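Local coordinates for sulfate adenylyltransferase (Allochromatium vinosum, PDB 4DNX), which catalyses the transfer of the adenylyl group of ATP to sulfate, giving adenosine 5'-phosphosulfate and diphosphate, at residues 31-37 and 98-104; 110-114 and 160-165; 115-121 and 155-161. Numbering follows the deposited sequence.

Contact 1: residues 31-37 and 98-104; sequences LPSVIVS and RIALRDP
Strand 33-35 runs parallel to strand 98-102, their axes 4.7 Å apart at 20°, with Ser33 opposite Ala100, Val34 opposite Leu101 and Ile35 opposite Arg102. Both are extended, and four backbone hydrogen bonds fix the register: Ala100 N–Pro32 O (2.9 Å), Val34 N–Ala100 O (3.1 Å), Arg102 N–Val34 O (2.9 Å) and Val36 N–Arg102 O (3.2 Å). This is a parallel pair of the PUA-like domain's mixed sheet. Val34 (m) sets CG2 3.8 Å from CD2 of Leu101 (m,t); Val36 (m) brings CG1 to 4.0 Å from Leu101 CD2. On the face of Ser33 and Ile35, Arg102 (m,t,t, chi4 -84°) extends so that NE makes a weak hydrogen bond to Ser33 OG (3.2 Å; Ser33 p), while a water links Arg102 NH2 (2.9 Å) to Leu31 O (3.0 Å). The Arg102 guanidinium also hydrogen-bonds Asn109 O and forms a salt bridge with Glu29. Leu31 (m,t) places CD2 3.6 Å from Arg98 O, and Ile35 (m,t) CG2 lies 4.0 Å from Pro104 CB.

Contact 2: residues 110-114 and 160-165; sequences PVLAV and PIQVLN
This is a buried antiparallel strand pairing inside the mixed sheet of the PUA-like domain, joining strand 111-116 to the end of strand 155-163. The short axes approach to 4.6 Å at 137°, well short of 180°, so the strands are strongly twisted. Ala113 and Val163 form a non-hydrogen-bonded pair (CA-CA 4.2 Å); Val114 and Gln162 form a hydrogen-bonded one (CA-CA 5.3 Å), with Val114 N 2.8 Å from Gln162 O and Gln162 N 2.9 Å from Val114 O. Leu164 N donates to Leu112 O at 2.9 Å and 174°. Leu112, at phi/psi -102/-34, is not extended; it and Ala113 both face Leu101 of strand 98-102, which makes a classic beta bulge against that strand. Asn165 (chi1 p, chi2 71°) turns its amide back, ND2 donating to Val111 O at 3.0 Å, while its OD1 accepts from Ser167 N. Val111 (t) brings CG1 to 3.9 Å from CD1 of Leu164 (m,t), and Ala113 CB lies 4.3 Å from Val163 CG2. Helix 18-28 packs on Val111, Val114 and Leu164, helix 38-48 on Leu112 and Ile161. With apolar side chains meeting both helices, the polar work falls mainly to the backbone; beyond Val163 the pairing goes on through Leu164 N to Leu112 O, and the Asn165 amide adds one more hydrogen bond, to Val111 O.

Contact 3: residues 115-121 and 155-161; sequences MDVTAVE and TAISGPI
Residues 115-121 follow strand 155-161 antiparallel in two runs separated by a bulge. Met115 pairs with Ile161 (CA-CA 4.3 Å, non-hydrogen-bonded), whereas Ala119-Ser158, Val120-Ile157 and Glu121-Ala156 form a second run shifted by one residue, the axes of 119-121 and 155-161 lying 4.8 Å apart at 164°. Asp116 N donates a hydrogen bond to Pro160 O (3.0 Å), and Ser158 O receives Thr118 N (2.8 Å) and, weakly, Ala119 N (3.4 Å). Beyond the bulge come Ser158 N–Ala119 O (3.0 Å), Glu121 N–Ala156 O (2.9 Å) and Ala156 N–Glu121 O (2.8 Å).

Gly159 leaves a hollow that the Asp116 carbonyl fills. Its CA sits 3.3 Å from Asp116 O, and an ideal CB would lie 1.9 Å from that oxygen; at phi/psi 140/169 it would also press on the Ser158 carbonyl. Met115, fully extended (t,t,t), lays CE 3.3 Å from Ser158 C; its SD lies 4.0 Å from Ile157 CD1 and its CG 3.7 Å from Ile161 CG2. Val120 (t) fits between Thr155 and Ile157, CG1 3.7 Å from Thr155 CG2 and CG2 4.2 Å from Ile157 CG2. On the face of Ala119 and Glu121, two waters fill the gaps: one lies 2.9 Å from Thr118 OG1 and 2.5 Å from Ser158 OG, the other 2.7 Å from Glu121 OE1, 3.0 Å from Ala156 O and 2.7 Å from Ser158 OG. Glu121 OE1 also accepts from Leu61 N. Thr118 and Ala119 both facing Ser158 make a classic beta bulge, here in an antiparallel pairing of the PUA-like domain's mixed sheet.

How the contacts relate
All three contacts belong to one mixed sheet. Strand 111-116 connects them: it borders strand 98-102 of contact 1, with Leu101 N 2.9 Å from Ala113 O, and pairs with strand 155-163 in contacts 2 and 3. Contact 1 is parallel, the others antiparallel; contact 3 has a bulge within its pairing, while the bulge at Leu112 and Ala113 faces Leu101 of contact 1. Contact 2 is the buried one, and most of its apolar side chains meet helices 18-28 and 38-48; contacts 1 and 3 are partly buried and include waters and charged side chains. A salt bridge, Arg98 NH1 to Asp116 OD1 at 2.9 Å, ties contact 1 to contact 3.

Contact 1: residues 31-37 and 98-104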
ATOM      1  N   LEU A  31     -10.775  12.758 -23.862  1.00 18.92           N
ATOM      2  CA  LEU A  31     -12.194  12.450 -23.741  1.00 18.16           C
ATOM      3  C   LEU A  31     -12.982  13.677 -23.205  1.00 18.88           C
ATOM      4  O   LEU A  31     -12.414  14.476 -22.435  1.00 19.70           O
ATOM      5  CB  LEU A  31     -12.391  11.286 -22.735  1.00 17.18           C
ATOM      6  CG  LEU A  31     -12.037   9.872 -23.224  1.00 17.58           C
ATOM      7  CD1 LEU A  31     -12.235   8.846 -22.098  1.00 16.49           C
ATOM      8  CD2 LEU A  31     -12.859   9.505 -24.458  1.00 18.04           C
ATOM      9  N   PRO A  32     -14.267  13.819 -23.582  1.00 19.00           N
ATOM     10  CA  PRO A  32     -15.156  14.745 -22.822  1.00 18.24           C
ATOM     11  C   PRO A  32     -15.134  14.336 -21.354  1.00 17.34           C
ATOM     12  O   PRO A  32     -15.079  13.140 -21.031  1.00 16.52           O
ATOM     13  CB  PRO A  32     -16.554  14.446 -23.373  1.00 18.48           C
ATOM     14  CG  PRO A  32     -16.314  13.633 -24.681  1.00 22.08           C
ATOM     15  CD  PRO A  32     -15.046  12.881 -24.412  1.00 20.46           C
ATOM     16  N   SER A  33     -15.218  15.303 -20.457  1.00 17.28           N
ATOM     17  CA  SER A  33     -15.031  14.965 -19.046  1.00 16.76           C
ATOM     18  C   SER A  33     -15.992  15.739 -18.144  1.00 16.22           C
ATOM     19  O   SER A  33     -16.521  16.780 -18.554  1.00 17.06           O
ATOM     20  CB  SER A  33     -13.560  15.206 -18.643  1.00 16.94           C
ATOM     21  OG  SER A  33     -13.196  16.593 -18.646  1.00 19.03           O
ATOM     22  N   VAL A  34     -16.224  15.210 -16.948  1.00 15.08           N
ATOM     23  CA  VAL A  34     -17.063  15.914 -15.957  1.00 15.06           C
ATOM     24  C   VAL A  34     -16.338  15.773 -14.640  1.00 14.28           C
ATOM     25  O   VAL A  34     -15.704  14.756 -14.418  1.00 13.33           O
ATOM     26  CB  VAL A  34     -18.486  15.316 -15.807  1.00 15.94           C
ATOM     27  CG1 VAL A  34     -19.372  15.647 -17.061  1.00 20.00           C
ATOM     28  CG2 VAL A  34     -18.445  13.814 -15.530  1.00 15.94           C
ATOM     29  N   ILE A  35     -16.440  16.791 -13.779  1.00 13.47           N
ATOM     30  CA  ILE A  35     -15.933  16.654 -12.375  1.00 12.78           C
ATOM     31  C   ILE A  35     -17.093  16.111 -11.535  1.00 12.36           C
ATOM     32  O   ILE A  35     -18.188  16.700 -11.523  1.00 13.92           O
ATOM     33  CB  ILE A  35     -15.419  18.032 -11.829  1.00 13.40           C
ATOM     34  CG1 ILE A  35     -14.197  18.520 -12.647  1.00 14.24           C
ATOM     35  CG2 ILE A  35     -15.195  17.935 -10.294  1.00 13.75           C
ATOM     36  CD1 ILE A  35     -14.079  20.070 -12.717  1.00 16.12           C
ATOM     37  N   VAL A  36     -16.885  14.976 -10.867  1.00 11.55           N
ATOM     38  CA  VAL A  36     -17.983  14.291 -10.176  1.00 11.31           C
ATOM     39  C   VAL A  36     -18.069  14.789  -8.719  1.00 11.69           C
ATOM     40  O   VAL A  36     -17.188  15.531  -8.266  1.00 11.55           O
ATOM     41  CB  VAL A  36     -17.823  12.728 -10.227  1.00 11.12           C
ATOM     42  CG1 VAL A  36     -17.853  12.260 -11.683  1.00 11.36           C
ATOM     43  CG2 VAL A  36     -16.556  12.201  -9.515  1.00 11.54           C
ATOM     44  N   SER A  37     -19.116  14.402  -7.997  1.00 11.96           N
ATOM     45  CA  SER A  37     -19.159  14.776  -6.558  1.00 12.56           C
ATOM     46  C   SER A  37     -18.154  13.962  -5.751  1.00 12.04           C
ATOM     47  O   SER A  37     -17.703  12.875  -6.159  1.00 12.65           O
ATOM     48  CB  SER A  37     -20.553  14.545  -5.977  1.00 12.97           C
ATOM     49  OG  SER A  37     -20.872  13.150  -5.945  1.00 12.66           O
ATOM     50  N   ARG A  98     -18.248   7.529 -24.112  1.00 22.23           N
ATOM     51  CA  ARG A  98     -17.073   7.240 -23.300  1.00 20.47           C
ATOM     52  C   ARG A  98     -16.550   8.596 -22.805  1.00 17.66           C
ATOM     53  O   ARG A  98     -16.364   9.530 -23.622  1.00 18.94           O
ATOM     54  CB  ARG A  98     -16.042   6.549 -24.174  1.00 23.40           C
ATOM     55  CG  ARG A  98     -14.837   6.034 -23.482  1.00 26.49           C
ATOM     56  CD  ARG A  98     -14.313   4.906 -24.373  1.00 33.95           C
ATOM     57  NE  ARG A  98     -13.042   4.420 -23.891  1.00 37.52           N
ATOM     58  CZ  ARG A  98     -12.911   3.489 -22.953  1.00 41.98           C
ATOM     59  NH1 ARG A  98     -13.985   2.932 -22.406  1.00 43.87           N
ATOM     60  NH2 ARG A  98     -11.700   3.106 -22.567  1.00 39.01           N
ATOM     61  N   ILE A  99     -16.375   8.711 -21.478  1.00 16.81           N
ATOM     62  CA  ILE A  99     -16.049   9.999 -20.865  1.00 15.34           C
ATOM     63  C   ILE A  99     -15.030   9.785 -19.753  1.00 14.34           C
ATOM     64  O   ILE A  99     -14.841   8.645 -19.296  1.00 14.51           O
ATOM     65  CB  ILE A  99     -17.311  10.693 -20.300  1.00 15.79           C
ATOM     66  CG1 ILE A  99     -17.874   9.899 -19.092  1.00 17.50           C
ATOM     67  CG2 ILE A  99     -18.352  10.875 -21.423  1.00 16.98           C
ATOM     68  CD1 ILE A  99     -18.963  10.656 -18.272  1.00 18.31           C
ATOM     69  N   ALA A 100     -14.369  10.856 -19.324  1.00 12.62           N
ATOM     70  CA  ALA A 100     -13.433  10.808 -18.181  1.00 12.46           C
ATOM     71  C   ALA A 100     -14.148  11.412 -16.978  1.00 13.37           C
ATOM     72  O   ALA A 100     -14.808  12.456 -17.088  1.00 14.82           O
ATOM     73  CB  ALA A 100     -12.142  11.598 -18.486  1.00 13.90           C
ATOM     74  N   LEU A 101     -14.045  10.737 -15.842  1.00 11.67           N
ATOM     75  CA  LEU A 101     -14.568  11.261 -14.552  1.00 11.75           C
ATOM     76  C   LEU A 101     -13.389  11.864 -13.781  1.00 11.74           C
ATOM     77  O   LEU A 101     -12.406  11.186 -13.525  1.00 11.44           O
ATOM     78  CB  LEU A 101     -15.194  10.125 -13.741  1.00 12.11           C
ATOM     79  CG  LEU A 101     -16.293   9.282 -14.402  1.00 12.79           C
ATOM     80  CD1 LEU A 101     -16.852   8.277 -13.417  1.00 12.52           C
ATOM     81  CD2 LEU A 101     -17.412  10.176 -15.030  1.00 12.40           C
ATOM     82  N   ARG A 102     -13.491  13.152 -13.421  1.00 11.55           N
ATOM     83  CA  ARG A 102     -12.371  13.893 -12.832  1.00 12.31           C
ATOM     84  C   ARG A 102     -12.638  14.059 -11.329  1.00 11.79           C
ATOM     85  O   ARG A 102     -13.782  14.142 -10.925  1.00 11.99           O
ATOM     86  CB  ARG A 102     -12.207  15.231 -13.525  1.00 13.05           C
ATOM     87  CG  ARG A 102     -11.567  15.048 -14.951  1.00 14.26           C
ATOM     88  CD  ARG A 102     -11.366  16.361 -15.672  1.00 16.74           C
ATOM     89  NE  ARG A 102     -10.588  16.145 -16.905  1.00 19.04           N
ATOM     90  CZ  ARG A 102      -9.249  16.068 -17.015  1.00 20.46           C
ATOM     91  NH1 ARG A 102      -8.428  16.113 -15.940  1.00 18.27           N
ATOM     92  NH2 ARG A 102      -8.720  15.862 -18.219  1.00 19.90           N
ATOM     93  N   ASP A 103     -11.565  14.064 -10.540  1.00 11.48           N
ATOM     94  CA  ASP A 103     -11.607  14.006  -9.078  1.00 11.79           C
ATOM     95  C   ASP A 103     -11.852  15.425  -8.495  1.00 11.42           C
ATOM     96  O   ASP A 103     -11.050  16.323  -8.712  1.00 12.87           O
ATOM     97  CB  ASP A 103     -10.236  13.491  -8.594  1.00 12.62           C
ATOM     98  CG  ASP A 103     -10.271  12.959  -7.195  1.00 15.24           C
ATOM     99  OD1 ASP A 103     -11.125  13.391  -6.354  1.00 13.68           O
ATOM    100  OD2 ASP A 103      -9.435  12.044  -6.913  1.00 13.94           O
ATOM    101  N   PRO A 104     -12.916  15.579  -7.703  1.00 11.29           N
ATOM    102  CA  PRO A 104     -13.162  16.882  -7.057  1.00 12.72           C
ATOM    103  C   PRO A 104     -12.227  17.187  -5.895  1.00 13.31           C
ATOM    104  O   PRO A 104     -12.181  18.354  -5.434  1.00 15.11           O
ATOM    105  CB  PRO A 104     -14.607  16.744  -6.553  1.00 12.34           C
ATOM    106  CG  PRO A 104     -14.742  15.293  -6.180  1.00 11.10           C
ATOM    107  CD  PRO A 104     -13.988  14.623  -7.389  1.00 11.50           C
TER
HETATM  108  O   HOH W   1     -10.280  14.680 -20.386  1.00 22.62           O

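Contact 2: residues 110-114 and 160-165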
ATOM      1  N   PRO A 110      -7.623  15.913 -11.597  1.00 16.33           N
ATOM      2  CA  PRO A 110      -7.112  14.838 -12.503  1.00 15.73           C
ATOM      3  C   PRO A 110      -8.150  13.759 -12.780  1.00 14.36           C
ATOM      4  O   PRO A 110      -9.149  13.585 -12.058  1.00 13.74           O
ATOM      5  CB  PRO A 110      -6.000  14.207 -11.664  1.00 15.67           C
ATOM      6  CG  PRO A 110      -6.443  14.404 -10.229  1.00 16.12           C
ATOM      7  CD  PRO A 110      -6.958  15.855 -10.281  1.00 16.83           C
ATOM      8  N   VAL A 111      -7.930  13.010 -13.859  1.00 13.75           N
ATOM      9  CA  VAL A 111      -8.826  11.897 -14.146  1.00 13.08           C
ATOM     10  C   VAL A 111      -8.739  10.797 -13.111  1.00 11.84           C
ATOM     11  O   VAL A 111      -7.628  10.322 -12.760  1.00 14.16           O
ATOM     12  CB  VAL A 111      -8.464  11.287 -15.537  1.00 13.00           C
ATOM     13  CG1 VAL A 111      -9.377  10.077 -15.805  1.00 13.36           C
ATOM     14  CG2 VAL A 111      -8.650  12.340 -16.641  1.00 13.10           C
ATOM     15  N   LEU A 112      -9.906  10.376 -12.619  1.00 11.81           N
ATOM     16  CA  LEU A 112     -10.008   9.287 -11.619  1.00 11.24           C
ATOM     17  C   LEU A 112     -10.431   7.959 -12.293  1.00 11.58           C
ATOM     18  O   LEU A 112      -9.960   6.874 -11.917  1.00 12.28           O
ATOM     19  CB  LEU A 112     -11.029   9.677 -10.531  1.00 12.21           C
ATOM     20  CG  LEU A 112     -11.451   8.659  -9.476  1.00 13.68           C
ATOM     21  CD1 LEU A 112     -10.253   8.188  -8.667  1.00 15.54           C
ATOM     22  CD2 LEU A 112     -12.525   9.233  -8.549  1.00 14.99           C
ATOM     23  N   ALA A 113     -11.267   8.047 -13.337  1.00 11.28           N
ATOM     24  CA  ALA A 113     -11.818   6.816 -13.962  1.00 11.26           C
ATOM     25  C   ALA A 113     -12.294   7.180 -15.362  1.00 12.63           C
ATOM     26  O   ALA A 113     -12.489   8.350 -15.670  1.00 14.06           O
ATOM     27  CB  ALA A 113     -13.022   6.269 -13.148  1.00 10.71           C
ATOM     28  N   VAL A 114     -12.414   6.143 -16.194  1.00 12.25           N
ATOM     29  CA  VAL A 114     -13.010   6.263 -17.523  1.00 13.59           C
ATOM     30  C   VAL A 114     -14.340   5.498 -17.467  1.00 14.08           C
ATOM     31  O   VAL A 114     -14.407   4.393 -16.922  1.00 14.89           O
ATOM     32  CB  VAL A 114     -12.057   5.632 -18.581  1.00 14.66           C
ATOM     33  CG1 VAL A 114     -12.715   5.611 -19.951  1.00 16.02           C
ATOM     34  CG2 VAL A 114     -10.770   6.419 -18.650  1.00 17.06           C
ATOM     35  N   PRO A 160     -20.507   1.133 -16.852  1.00 14.98           N
ATOM     36  CA  PRO A 160     -19.336   0.533 -16.224  1.00 14.03           C
ATOM     37  C   PRO A 160     -18.131   1.495 -16.223  1.00 13.64           C
ATOM     38  O   PRO A 160     -18.021   2.344 -17.123  1.00 13.54           O
ATOM     39  CB  PRO A 160     -19.029  -0.699 -17.117  1.00 15.04           C
ATOM     40  CG  PRO A 160     -19.613  -0.318 -18.463  1.00 17.71           C
ATOM     41  CD  PRO A 160     -20.780   0.573 -18.201  1.00 16.05           C
ATOM     42  N   ILE A 161     -17.246   1.344 -15.224  1.00 12.26           N
ATOM     43  CA  ILE A 161     -16.074   2.217 -15.137  1.00 11.45           C
ATOM     44  C   ILE A 161     -14.789   1.398 -15.035  1.00 11.86           C
ATOM     45  O   ILE A 161     -14.819   0.229 -14.629  1.00 12.23           O
ATOM     46  CB  ILE A 161     -16.168   3.228 -13.918  1.00 11.11           C
ATOM     47  CG1 ILE A 161     -16.094   2.470 -12.587  1.00 10.78           C
ATOM     48  CG2 ILE A 161     -17.443   4.119 -14.025  1.00 11.48           C
ATOM     49  CD1 ILE A 161     -16.093   3.456 -11.349  1.00 11.88           C
ATOM     50  N   GLN A 162     -13.685   2.036 -15.424  1.00 11.40           N
ATOM     51  CA  GLN A 162     -12.296   1.560 -15.251  1.00 11.91           C
ATOM     52  C   GLN A 162     -11.605   2.639 -14.428  1.00 11.55           C
ATOM     53  O   GLN A 162     -11.498   3.798 -14.865  1.00 11.83           O
ATOM     54  CB  GLN A 162     -11.616   1.388 -16.612  1.00 16.22           C
ATOM     55  CG  GLN A 162     -12.290   0.316 -17.461  1.00 21.44           C
ATOM     56  CD  GLN A 162     -11.881   0.403 -18.944  1.00 29.19           C
ATOM     57  OE1 GLN A 162     -12.187   1.381 -19.667  1.00 35.45           O
ATOM     58  NE2 GLN A 162     -11.185  -0.600 -19.389  1.00 37.22           N
ATOM     59  N   VAL A 163     -11.108   2.239 -13.260  1.00 10.28           N
ATOM     60  CA  VAL A 163     -10.515   3.159 -12.263  1.00 11.11           C
ATOM     61  C   VAL A 163      -8.992   3.234 -12.407  1.00 11.15           C
ATOM     62  O   VAL A 163      -8.323   2.189 -12.536  1.00 10.87           O
ATOM     63  CB  VAL A 163     -10.934   2.757 -10.846  1.00 10.99           C
ATOM     64  CG1 VAL A 163     -10.266   3.713  -9.832  1.00 10.63           C
ATOM     65  CG2 VAL A 163     -12.490   2.734 -10.732  1.00 11.55           C
ATOM     66  N   LEU A 164      -8.443   4.455 -12.469  1.00 10.10           N
ATOM     67  CA  LEU A 164      -7.033   4.677 -12.782  1.00 12.52           C
ATOM     68  C   LEU A 164      -6.169   4.949 -11.551  1.00 11.71           C
ATOM     69  O   LEU A 164      -4.939   4.835 -11.589  1.00 14.10           O
ATOM     70  CB  LEU A 164      -6.889   5.838 -13.799  1.00 14.49           C
ATOM     71  CG  LEU A 164      -7.597   5.570 -15.132  1.00 17.99           C
ATOM     72  CD1 LEU A 164      -7.275   6.745 -16.067  1.00 18.60           C
ATOM     73  CD2 LEU A 164      -7.135   4.267 -15.783  1.00 19.77           C
ATOM     74  N   ASN A 165      -6.814   5.362 -10.473  1.00 11.31           N
ATOM     75  CA  ASN A 165      -6.086   5.621  -9.204  1.00 11.91           C
ATOM     76  C   ASN A 165      -7.052   5.633  -8.053  1.00 10.32           C
ATOM     77  O   ASN A 165      -8.293   5.497  -8.236  1.00 10.07           O
ATOM     78  CB  ASN A 165      -5.281   6.933  -9.260  1.00 12.95           C
ATOM     79  CG  ASN A 165      -6.149   8.142  -9.543  1.00 13.78           C
ATOM     80  OD1 ASN A 165      -6.935   8.568  -8.690  1.00 14.54           O
ATOM     81  ND2 ASN A 165      -6.017   8.689 -10.762  1.00 14.65           N
TER

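Contact 3: residues 115-121 and 155-161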
ATOM      1  N   MET A 115     -15.392   6.064 -18.049  1.00 13.35           N
ATOM      2  CA  MET A 115     -16.719   5.460 -17.937  1.00 13.84           C
ATOM      3  C   MET A 115     -17.312   5.276 -19.311  1.00 15.19           C
ATOM      4  O   MET A 115     -17.183   6.166 -20.152  1.00 14.89           O
ATOM      5  CB  MET A 115     -17.628   6.392 -17.123  1.00 17.13           C
ATOM      6  CG  MET A 115     -19.023   5.868 -16.932  1.00 16.89           C
ATOM      7  SD  MET A 115     -19.839   7.033 -15.768  1.00 19.89           S
ATOM      8  CE  MET A 115     -21.407   6.243 -15.677  1.00 18.86           C
ATOM      9  N   ASP A 116     -17.920   4.111 -19.555  1.00 15.56           N
ATOM     10  CA  ASP A 116     -18.759   3.939 -20.758  1.00 18.12           C
ATOM     11  C   ASP A 116     -20.174   4.259 -20.355  1.00 18.79           C
ATOM     12  O   ASP A 116     -20.777   3.547 -19.529  1.00 22.53           O
ATOM     13  CB  ASP A 116     -18.636   2.510 -21.323  1.00 21.26           C
ATOM     14  CG  ASP A 116     -17.253   2.242 -21.850  1.00 27.98           C
ATOM     15  OD1 ASP A 116     -16.843   2.948 -22.794  1.00 31.08           O
ATOM     16  OD2 ASP A 116     -16.534   1.385 -21.277  1.00 33.48           O
ATOM     17  N   VAL A 117     -20.708   5.349 -20.907  1.00 17.62           N
ATOM     18  CA  VAL A 117     -22.016   5.809 -20.476  1.00 19.64           C
ATOM     19  C   VAL A 117     -23.117   5.034 -21.217  1.00 20.03           C
ATOM     20  O   VAL A 117     -23.191   5.087 -22.467  1.00 21.50           O
ATOM     21  CB  VAL A 117     -22.157   7.325 -20.693  1.00 19.93           C
ATOM     22  CG1 VAL A 117     -23.575   7.781 -20.356  1.00 21.04           C
ATOM     23  CG2 VAL A 117     -21.111   8.053 -19.850  1.00 20.19           C
ATOM     24  N   THR A 118     -23.930   4.282 -20.476  1.00 19.54           N
ATOM     25  CA  THR A 118     -25.029   3.560 -21.131  1.00 21.65           C
ATOM     26  C   THR A 118     -26.406   4.185 -20.913  1.00 22.38           C
ATOM     27  O   THR A 118     -27.365   3.830 -21.595  1.00 22.88           O
ATOM     28  CB  THR A 118     -25.029   2.065 -20.805  1.00 22.09           C
ATOM     29  OG1 THR A 118     -25.014   1.885 -19.386  1.00 21.50           O
ATOM     30  CG2 THR A 118     -23.749   1.432 -21.407  1.00 24.12           C
ATOM     31  N   ALA A 119     -26.510   5.135 -19.986  1.00 20.68           N
ATOM     32  CA  ALA A 119     -27.754   5.899 -19.887  1.00 20.51           C
ATOM     33  C   ALA A 119     -27.516   7.213 -19.200  1.00 19.72           C
ATOM     34  O   ALA A 119     -26.592   7.353 -18.383  1.00 17.21           O
ATOM     35  CB  ALA A 119     -28.822   5.116 -19.138  1.00 21.12           C
ATOM     36  N   VAL A 120     -28.343   8.180 -19.570  1.00 20.56           N
ATOM     37  CA  VAL A 120     -28.336   9.481 -18.921  1.00 21.59           C
ATOM     38  C   VAL A 120     -29.808   9.761 -18.597  1.00 21.05           C
ATOM     39  O   VAL A 120     -30.648   9.831 -19.513  1.00 22.69           O
ATOM     40  CB  VAL A 120     -27.793  10.594 -19.861  1.00 22.58           C
ATOM     41  CG1 VAL A 120     -27.963  11.963 -19.219  1.00 22.10           C
ATOM     42  CG2 VAL A 120     -26.338  10.353 -20.255  1.00 24.19           C
ATOM     43  N   GLU A 121     -30.122   9.939 -17.315  1.00 19.56           N
ATOM     44  CA  GLU A 121     -31.507  10.015 -16.835  1.00 21.18           C
ATOM     45  C   GLU A 121     -31.718  11.209 -15.897  1.00 21.56           C
ATOM     46  O   GLU A 121     -30.831  11.549 -15.129  1.00 21.64           O
ATOM     47  CB  GLU A 121     -31.876   8.720 -16.079  1.00 21.63           C
ATOM     48  CG  GLU A 121     -31.770   7.436 -16.936  1.00 22.82           C
ATOM     49  CD  GLU A 121     -31.958   6.141 -16.134  1.00 24.46           C
ATOM     50  OE1 GLU A 121     -31.133   5.893 -15.254  1.00 23.08           O
ATOM     51  OE2 GLU A 121     -32.939   5.398 -16.400  1.00 27.69           O
ATOM     52  N   THR A 155     -29.166  14.861 -12.631  1.00 18.33           N
ATOM     53  CA  THR A 155     -28.867  14.085 -13.830  1.00 18.14           C
ATOM     54  C   THR A 155     -27.993  12.893 -13.445  1.00 17.31           C
ATOM     55  O   THR A 155     -26.860  13.064 -13.022  1.00 17.18           O
ATOM     56  CB  THR A 155     -28.148  14.946 -14.898  1.00 18.66           C
ATOM     57  OG1 THR A 155     -28.992  16.048 -15.272  1.00 22.00           O
ATOM     58  CG2 THR A 155     -27.862  14.127 -16.166  1.00 19.55           C
ATOM     59  N   ALA A 156     -28.529  11.682 -13.615  1.00 16.52           N
ATOM     60  CA  ALA A 156     -27.784  10.462 -13.277  1.00 15.77           C
ATOM     61  C   ALA A 156     -27.141   9.883 -14.532  1.00 16.65           C
ATOM     62  O   ALA A 156     -27.836   9.668 -15.545  1.00 18.62           O
ATOM     63  CB  ALA A 156     -28.737   9.449 -12.670  1.00 16.93           C
ATOM     64  N   ILE A 157     -25.828   9.659 -14.489  1.00 15.90           N
ATOM     65  CA  ILE A 157     -25.137   8.984 -15.601  1.00 16.01           C
ATOM     66  C   ILE A 157     -24.739   7.601 -15.109  1.00 14.87           C
ATOM     67  O   ILE A 157     -24.267   7.435 -13.949  1.00 13.85           O
ATOM     68  CB  ILE A 157     -23.956   9.819 -16.139  1.00 16.84           C
ATOM     69  CG1 ILE A 157     -22.902  10.053 -15.063  1.00 18.39           C
ATOM     70  CG2 ILE A 157     -24.501  11.193 -16.611  1.00 19.97           C
ATOM     71  CD1 ILE A 157     -21.573  10.642 -15.637  1.00 19.95           C
ATOM     72  N   SER A 158     -24.960   6.604 -15.958  1.00 14.15           N
ATOM     73  CA  SER A 158     -24.774   5.207 -15.516  1.00 13.96           C
ATOM     74  C   SER A 158     -23.991   4.414 -16.544  1.00 14.43           C
ATOM     75  O   SER A 158     -23.943   4.792 -17.733  1.00 15.78           O
ATOM     76  CB  SER A 158     -26.124   4.514 -15.234  1.00 14.94           C
ATOM     77  OG  SER A 158     -27.011   4.620 -16.348  1.00 16.65           O
ATOM     78  N   GLY A 159     -23.352   3.346 -16.063  1.00 14.52           N
ATOM     79  CA  GLY A 159     -22.501   2.514 -16.933  1.00 15.43           C
ATOM     80  C   GLY A 159     -21.234   2.065 -16.233  1.00 14.04           C
ATOM     81  O   GLY A 159     -20.891   2.585 -15.130  1.00 14.59           O
ATOM     82  N   PRO A 160     -20.507   1.133 -16.852  1.00 14.98           N
ATOM     83  CA  PRO A 160     -19.336   0.533 -16.224  1.00 14.03           C
ATOM     84  C   PRO A 160     -18.131   1.495 -16.223  1.00 13.64           C
ATOM     85  O   PRO A 160     -18.021   2.344 -17.123  1.00 13.54           O
ATOM     86  CB  PRO A 160     -19.029  -0.699 -17.117  1.00 15.04           C
ATOM     87  CG  PRO A 160     -19.613  -0.318 -18.463  1.00 17.71           C
ATOM     88  CD  PRO A 160     -20.780   0.573 -18.201  1.00 16.05           C
ATOM     89  N   ILE A 161     -17.246   1.344 -15.224  1.00 12.26           N
ATOM     90  CA  ILE A 161     -16.074   2.217 -15.137  1.00 11.45           C
ATOM     91  C   ILE A 161     -14.789   1.398 -15.035  1.00 11.86           C
ATOM     92  O   ILE A 161     -14.819   0.229 -14.629  1.00 12.23           O
ATOM     93  CB  ILE A 161     -16.168   3.228 -13.918  1.00 11.11           C
ATOM     94  CG1 ILE A 161     -16.094   2.470 -12.587  1.00 10.78           C
ATOM     95  CG2 ILE A 161     -17.443   4.119 -14.025  1.00 11.48           C
ATOM     96  CD1 ILE A 161     -16.093   3.456 -11.349  1.00 11.88           C
TER
HETATM   97  O   HOH W   2     -27.217   2.534 -17.659  1.00 22.89           O
HETATM   98  O   HOH W   3     -28.612   6.756 -15.735  1.00 19.97           O